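Local structure of alginate lyase, family PL7 (Zobellia galactanivorans, 3ZPY) at residues 8-13 with 40-45; 192-195 with 200-203. The protein probably cleaves the brown-algal polysaccharide alginate as a lyase of family PL7, this chain being the catalytic domain of a longer protein. All blocks are in the same frame, centred on the assembly; numbering follows the deposited sequence.

Interaction 1: residues 8-13 with 40-45; sequences LGITAN and ISYNTY. With NA (sodium ion), chain C.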
ATOM      1  N   LEU A   8       7.041 -13.797   5.128  1.00  7.62           N
ATOM      2  CA  LEU A   8       5.713 -13.239   5.071  1.00  6.60           C
ATOM      3  C   LEU A   8       4.672 -14.302   4.668  1.00  6.76           C
ATOM      4  O   LEU A   8       3.447 -14.100   4.845  1.00  7.65           O
ATOM      5  CB  LEU A   8       5.715 -12.070   4.100  1.00  7.64           C
ATOM      6  CG  LEU A   8       4.580 -11.065   4.231  1.00  6.78           C
ATOM      7  CD1 LEU A   8       4.430 -10.370   5.595  1.00  6.09           C
ATOM      8  CD2 LEU A   8       4.754  -9.977   3.111  1.00  6.24           C
ATOM      9  N   GLY A   9       5.146 -15.436   4.142  1.00  6.73           N
ATOM     10  CA  GLY A   9       4.221 -16.513   3.702  1.00  7.99           C
ATOM     11  C   GLY A   9       3.495 -16.224   2.413  1.00  7.63           C
ATOM     12  O   GLY A   9       2.311 -16.560   2.278  1.00  9.08           O
ATOM     13  N   ILE A  10       4.158 -15.576   1.474  1.00  6.22           N
ATOM     14  CA  ILE A  10       3.514 -15.146   0.180  1.00  6.44           C
ATOM     15  C   ILE A  10       4.102 -15.993  -0.941  1.00  8.05           C
ATOM     16  O   ILE A  10       5.193 -16.518  -0.834  1.00  9.45           O
ATOM     17  CB  ILE A  10       3.685 -13.619  -0.129  1.00  5.79           C
ATOM     18  CG1 ILE A  10       5.184 -13.205  -0.171  1.00  6.76           C
ATOM     19  CG2 ILE A  10       2.904 -12.774   0.946  1.00  6.73           C
ATOM     20  CD1 ILE A  10       5.350 -11.762  -0.617  1.00  7.80           C
ATOM     21  N   THR A  11       3.371 -16.105  -2.048  1.00  8.56           N
ATOM     22  CA  THR A  11       3.859 -16.881  -3.197  1.00  7.40           C
ATOM     23  C   THR A  11       3.382 -16.090  -4.461  1.00  8.64           C
ATOM     24  O   THR A  11       2.489 -15.248  -4.315  1.00  9.37           O
ATOM     25  CB  THR A  11       3.216 -18.296  -3.237  1.00  8.81           C
ATOM     26  OG1 THR A  11       1.787 -18.110  -3.522  1.00 11.91           O
ATOM     27  CG2 THR A  11       3.460 -19.059  -1.910  1.00  9.54           C
ATOM     28  N   ALA A  12       3.912 -16.395  -5.638  1.00  9.35           N
ATOM     29  CA  ALA A  12       3.523 -15.655  -6.849  1.00 12.08           C
ATOM     30  C   ALA A  12       2.006 -15.860  -7.121  1.00 11.40           C
ATOM     31  O   ALA A  12       1.291 -14.985  -7.655  1.00 18.14           O
ATOM     32  CB  ALA A  12       4.371 -16.113  -8.030  1.00 11.55           C
ATOM     33  N   ASN A  13       1.504 -16.998  -6.722  1.00 11.78           N
ATOM     34  CA  ASN A  13       0.152 -17.294  -6.922  1.00 14.25           C
ATOM     35  C   ASN A  13      -0.849 -16.511  -5.993  1.00 12.53           C
ATOM     36  O   ASN A  13      -2.042 -16.355  -6.314  1.00 16.87           O
ATOM     37  CB  ASN A  13      -0.067 -18.770  -7.071  1.00 19.86           C
ATOM     38  CG  ASN A  13       0.048 -19.228  -8.540  1.00 21.49           C
ATOM     39  OD1 ASN A  13      -0.708 -20.089  -8.967  1.00 38.39           O
ATOM     40  ND2 ASN A  13       0.947 -18.566  -9.352  1.00 23.30           N
ATOM     41  N   ILE A  40      16.009 -12.352 -10.964  1.00 16.58           N
ATOM     42  CA  ILE A  40      15.110 -12.284  -9.810  1.00 13.03           C
ATOM     43  C   ILE A  40      14.156 -13.463  -9.878  1.00 11.99           C
ATOM     44  O   ILE A  40      13.609 -13.752 -10.918  1.00 11.77           O
ATOM     45  CB  ILE A  40      14.243 -10.991  -9.832  1.00 13.52           C
ATOM     46  CG1 ILE A  40      15.092  -9.701  -9.798  1.00 18.18           C
ATOM     47  CG2 ILE A  40      13.255 -11.031  -8.682  1.00 11.76           C
ATOM     48  CD1 ILE A  40      16.269  -9.788  -8.884  1.00 17.34           C
ATOM     49  N   SER A  41      14.037 -14.220  -8.759  1.00  9.14           N
ATOM     50  CA  SER A  41      12.972 -15.230  -8.637  1.00 10.50           C
ATOM     51  C   SER A  41      12.242 -14.994  -7.323  1.00  7.70           C
ATOM     52  O   SER A  41      12.777 -14.467  -6.350  1.00  8.34           O
ATOM     53  CB  SER A  41      13.485 -16.625  -8.728  1.00 14.75           C
ATOM     54  OG  SER A  41      14.385 -16.858  -7.680  1.00 18.47           O
ATOM     55  N   TYR A  42      10.963 -15.269  -7.374  1.00  7.71           N
ATOM     56  CA  TYR A  42      10.067 -14.822  -6.367  1.00  6.93           C
ATOM     57  C   TYR A  42      10.509 -15.222  -4.925  1.00  6.10           C
ATOM     58  O   TYR A  42      10.554 -14.332  -4.029  1.00  7.63           O
ATOM     59  CB  TYR A  42       8.657 -15.439  -6.629  1.00  6.24           C
ATOM     60  CG  TYR A  42       7.559 -14.837  -5.776  1.00  7.34           C
ATOM     61  CD1 TYR A  42       7.381 -15.188  -4.436  1.00  7.21           C
ATOM     62  CD2 TYR A  42       6.745 -13.873  -6.338  1.00  7.91           C
ATOM     63  CE1 TYR A  42       6.335 -14.630  -3.693  1.00  8.26           C
ATOM     64  CE2 TYR A  42       5.689 -13.288  -5.619  1.00  7.21           C
ATOM     65  CZ  TYR A  42       5.503 -13.636  -4.279  1.00  7.16           C
ATOM     66  OH  TYR A  42       4.462 -13.041  -3.589  1.00  6.86           O
ATOM     67  N   ASN A  43      10.819 -16.533  -4.696  1.00  8.34           N
ATOM     68  CA  ASN A  43      11.018 -16.948  -3.324  1.00  8.78           C
ATOM     69  C   ASN A  43      12.400 -16.613  -2.818  1.00  8.02           C
ATOM     70  O   ASN A  43      12.654 -16.865  -1.669  1.00 10.96           O
ATOM     71  CB  ASN A  43      10.745 -18.454  -3.122  1.00 12.31           C
ATOM     72  CG  ASN A  43      10.730 -18.881  -1.585  1.00 18.55           C
ATOM     73  OD1 ASN A  43      10.054 -18.243  -0.713  1.00 21.08           O
ATOM     74  ND2 ASN A  43      11.457 -19.965  -1.273  1.00 27.71           N
ATOM     75  N   THR A  44      13.305 -16.122  -3.633  1.00  6.94           N
ATOM     76  CA  THR A  44      14.596 -15.589  -3.148  1.00  6.97           C
ATOM     77  C   THR A  44      14.762 -14.079  -3.247  1.00  9.27           C
ATOM     78  O   THR A  44      15.763 -13.550  -2.761  1.00  9.33           O
ATOM     79  CB  THR A  44      15.778 -16.282  -3.803  1.00 10.81           C
ATOM     80  OG1 THR A  44      15.750 -16.029  -5.217  1.00 11.82           O
ATOM     81  CG2 THR A  44      15.729 -17.769  -3.682  1.00 11.63           C
ATOM     82  N   TYR A  45      13.791 -13.390  -3.828  1.00  8.63           N
ATOM     83  CA  TYR A  45      13.978 -11.948  -4.003  1.00  7.88           C
ATOM     84  C   TYR A  45      14.181 -11.190  -2.683  1.00  7.94           C
ATOM     85  O   TYR A  45      13.329 -11.256  -1.779  1.00  6.80           O
ATOM     86  CB  TYR A  45      12.784 -11.335  -4.749  1.00  8.38           C
ATOM     87  CG  TYR A  45      12.908  -9.842  -4.924  1.00  7.84           C
ATOM     88  CD1 TYR A  45      14.072  -9.260  -5.438  1.00  8.79           C
ATOM     89  CD2 TYR A  45      11.914  -9.003  -4.454  1.00  7.33           C
ATOM     90  CE1 TYR A  45      14.181  -7.881  -5.582  1.00  9.53           C
ATOM     91  CE2 TYR A  45      12.029  -7.618  -4.551  1.00  6.18           C
ATOM     92  CZ  TYR A  45      13.173  -7.057  -5.062  1.00  6.94           C
ATOM     93  OH  TYR A  45      13.272  -5.667  -5.185  1.00  8.27           O
TER
HETATM   94 NA    NA C 450      13.702 -13.200 -13.663  1.00  8.86          NA
HETATM   95  O   HOH W   1       7.419 -17.757  -2.091  1.00 13.60           O
HETATM   96  O   HOH W   2      12.401 -15.039 -15.566  1.00 27.45           O
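Tyr42 lays one face of its ring against the peptide link between Thr11 and Ala12, and that face-on packing accounts for most of the contact. The side chain leaves CB with CG anti to its own backbone N (chi1 -169°), which carries the ring across to residues 10-12. The ring and peptide planes are inclined by only about 10°, and Ala12 N sits 3.4 Å above the plane, over the ring centre. CG and CD1 lie under Ala12 N, with CD1 also near Thr11 CA. Along one side of the ring, Tyr42 CD2 meets the methyl CB of Ala12 at 3.7 Å, and Tyr42 CE2 comes to 3.4 Å from Ala12 CA. Along the other side, Tyr42 CE1 lies over Thr11 CA and C while also touching Ile10 CG1, at 4.0 Å. CZ sits beneath Thr11 C. At the tip, Ile10 CD1 approaches Tyr42 OH to 3.4 Å, the isoleucine crossing the tyrosine at about a right angle. Tyr42 OH has Thr11 O at 3.0 Å, but its hydrogen bond goes to Trp15 O, which anchors the outer end of the ring. Water 1 donates to both Ile10 O and Asn43 OD1. Ile40 O binds the sodium ion at 2.8 Å, alongside Thr35 O, Ala37 O and water 2. Helix 4-8 closes the site from one end, with Ala5 touching Ile10, Tyr42 and Asn43, and it ends in a Schellman motif whose C-prime residue is Gly9. Ile17 packs on Tyr42 and Leu79 on Ile10, so residues 8-13, which link helix 4-8 to strand 15-21, and the loop 40-45 pack against that helix and against strands 15-21 and 76-83 of the larger sheet.

Interaction 2: residues 192-195 with 200-203; sequences YVEL and SSVF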
ATOM      1  N   TYR A 192     -19.839  -1.557   2.048  1.00  6.05           N
ATOM      2  CA  TYR A 192     -19.119  -0.699   2.974  1.00  6.05           C
ATOM      3  C   TYR A 192     -17.622  -1.014   2.972  1.00  5.70           C
ATOM      4  O   TYR A 192     -17.230  -2.186   2.988  1.00  7.21           O
ATOM      5  CB  TYR A 192     -19.578  -0.920   4.427  1.00  6.19           C
ATOM      6  CG  TYR A 192     -20.954  -0.328   4.718  1.00  5.76           C
ATOM      7  CD1 TYR A 192     -22.146  -1.007   4.311  1.00  7.42           C
ATOM      8  CD2 TYR A 192     -21.063   0.825   5.489  1.00  6.75           C
ATOM      9  CE1 TYR A 192     -23.408  -0.468   4.629  1.00  8.37           C
ATOM     10  CE2 TYR A 192     -22.354   1.389   5.726  1.00 10.75           C
ATOM     11  CZ  TYR A 192     -23.459   0.715   5.357  1.00 10.19           C
ATOM     12  OH  TYR A 192     -24.783   1.177   5.588  1.00 16.03           O
ATOM     13  N   VAL A 193     -16.780   0.044   2.993  1.00  5.30           N
ATOM     14  CA  VAL A 193     -15.318  -0.062   3.199  1.00  5.87           C
ATOM     15  C   VAL A 193     -15.063   0.305   4.635  1.00  5.09           C
ATOM     16  O   VAL A 193     -15.578   1.291   5.162  1.00  5.26           O
ATOM     17  CB  VAL A 193     -14.616   0.939   2.279  1.00  5.10           C
ATOM     18  CG1 VAL A 193     -13.144   0.961   2.587  1.00  5.94           C
ATOM     19  CG2 VAL A 193     -14.900   0.519   0.848  1.00  7.92           C
ATOM     20  N   GLU A 194     -14.285  -0.551   5.321  1.00  4.95           N
ATOM     21  CA  GLU A 194     -14.042  -0.384   6.772  1.00  4.52           C
ATOM     22  C   GLU A 194     -12.672  -0.775   7.192  1.00  4.73           C
ATOM     23  O   GLU A 194     -12.124  -1.781   6.694  1.00  5.48           O
ATOM     24  CB  GLU A 194     -15.078  -1.165   7.561  1.00  5.08           C
ATOM     25  CG  GLU A 194     -14.971  -1.023   9.087  1.00  5.83           C
ATOM     26  CD  GLU A 194     -16.226  -1.503   9.762  1.00  6.54           C
ATOM     27  OE1 GLU A 194     -17.033  -2.250   9.112  1.00  8.03           O
ATOM     28  OE2 GLU A 194     -16.466  -1.099  10.911  1.00  8.29           O
ATOM     29  N   LEU A 195     -12.101   0.093   8.044  1.00  4.77           N
ATOM     30  CA  LEU A 195     -10.820  -0.247   8.717  1.00  4.37           C
ATOM     31  C   LEU A 195     -11.015  -0.391  10.163  1.00  5.04           C
ATOM     32  O   LEU A 195     -11.534   0.496  10.821  1.00  5.39           O
ATOM     33  CB  LEU A 195      -9.794   0.879   8.429  1.00  4.49           C
ATOM     34  CG  LEU A 195      -8.384   0.687   9.010  1.00  4.31           C
ATOM     35  CD1 LEU A 195      -7.594  -0.450   8.368  1.00  5.38           C
ATOM     36  CD2 LEU A 195      -7.618   1.996   8.885  1.00  6.01           C
ATOM     37  N   SER A 200     -10.552  -1.930  16.960  1.00  8.68           N
ATOM     38  CA  SER A 200     -11.568  -0.894  16.968  1.00  7.78           C
ATOM     39  C   SER A 200     -11.899  -0.470  15.506  1.00  5.93           C
ATOM     40  O   SER A 200     -10.992  -0.232  14.720  1.00  5.26           O
ATOM     41  CB  SER A 200     -10.985   0.371  17.698  1.00 10.80           C
ATOM     42  OG  SER A 200     -10.771   0.231  19.112  1.00 14.75           O
ATOM     43  N   SER A 201     -13.185  -0.377  15.225  1.00  6.05           N
ATOM     44  CA  SER A 201     -13.547   0.245  13.915  1.00  6.18           C
ATOM     45  C   SER A 201     -13.230   1.730  13.974  1.00  6.35           C
ATOM     46  O   SER A 201     -13.851   2.495  14.733  1.00  6.83           O
ATOM     47  CB  SER A 201     -15.008   0.042  13.618  1.00  5.77           C
ATOM     48  OG  SER A 201     -15.360   0.745  12.457  1.00  7.25           O
ATOM     49  N   VAL A 202     -12.289   2.112  13.109  1.00  5.44           N
ATOM     50  CA  VAL A 202     -11.892   3.542  13.096  1.00  5.81           C
ATOM     51  C   VAL A 202     -12.419   4.348  11.891  1.00  4.78           C
ATOM     52  O   VAL A 202     -12.432   5.568  11.892  1.00  6.57           O
ATOM     53  CB  VAL A 202     -10.359   3.721  13.231  1.00  6.45           C
ATOM     54  CG1 VAL A 202      -9.867   3.045  14.510  1.00  6.11           C
ATOM     55  CG2 VAL A 202      -9.638   3.081  12.063  1.00  7.88           C
ATOM     56  N   PHE A 203     -12.910   3.606  10.914  1.00  4.50           N
ATOM     57  CA  PHE A 203     -13.471   4.247   9.666  1.00  4.05           C
ATOM     58  C   PHE A 203     -14.418   3.237   9.041  1.00  4.43           C
ATOM     59  O   PHE A 203     -13.999   2.100   8.806  1.00  4.90           O
ATOM     60  CB  PHE A 203     -12.343   4.548   8.662  1.00  4.65           C
ATOM     61  CG  PHE A 203     -12.906   5.059   7.382  1.00  4.18           C
ATOM     62  CD1 PHE A 203     -13.321   6.339   7.248  1.00  5.49           C
ATOM     63  CD2 PHE A 203     -13.082   4.153   6.338  1.00  4.92           C
ATOM     64  CE1 PHE A 203     -13.930   6.778   6.049  1.00  6.60           C
ATOM     65  CE2 PHE A 203     -13.647   4.569   5.149  1.00  6.64           C
ATOM     66  CZ  PHE A 203     -14.065   5.875   5.001  1.00  6.74           C
TER
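Leu195 faces two residues at once, Val202 and Phe203, because strand 200-203 carries a classic beta bulge. Strands 192-197 and 200-206 form a beta hairpin at the edge of the seven-stranded sheet of the beta-jelly-roll fold known for PL7 lyases. Leu195 O accepts from Val202 N at 2.9 Å, with a C=O...N angle of 160°, and from Phe203 N only weakly; Leu195 N returns a bond to Phe203 O at 2.9 Å, lying in the carbonyl plane. With two residues set against one, Val202 forms a bump beside Leu195, and its CG2 branch fills the hollow there, 3.9 Å from Leu195 CD2. The Phe203 ring reaches back along the neighbouring strand, its CE2 resting 3.8 Å from Val193 O in an oblique approach. Leu195 and Phe203 share one face, which Ile159 of the facing ten-stranded sheet covers, while Val163 of helix 162-165 closes over Val193 and Phe203. The opposite face is polar. Glu194 runs out fully extended (chi1 -177°), its CG passing 3.3 Å from Phe203 O, to bring OE2 to Ser201 OG, which donates at 2.6 Å into the anti lone pair. OE1 makes a salt bridge with Arg204. Each carboxylate oxygen has its own donor, which probably keeps Glu194 ionised and limits its rotation. Cut back to an alanine, Glu194 would probably leave the Arg204 guanidinium without its carboxylate and the Ser201 hydroxyl without its acceptor. One ion pair and one hydrogen bond tie the polar face of the hairpin, apolar contacts the other.

Interaction 1 and interaction 2 sit about 30 Å apart between centres, with nearest atoms about 16 Å apart, and share no strand or helix. Both lie well off the chain's centre and are partly buried, but they join different things. Residues 8-13 and 40-45 are irregular loop segments brought together across 26 intervening residues; an aromatic ring on a peptide and one bridging water join them, without direct backbone pairing, while the sodium ion takes Ile40 O but nothing from 8-13. Residues 192-195 and 200-203 belong to a local hairpin at the rim of the seven-stranded sheet, where backbone hydrogen bonds set the register and side chains divide into a buried apolar face and a charged one.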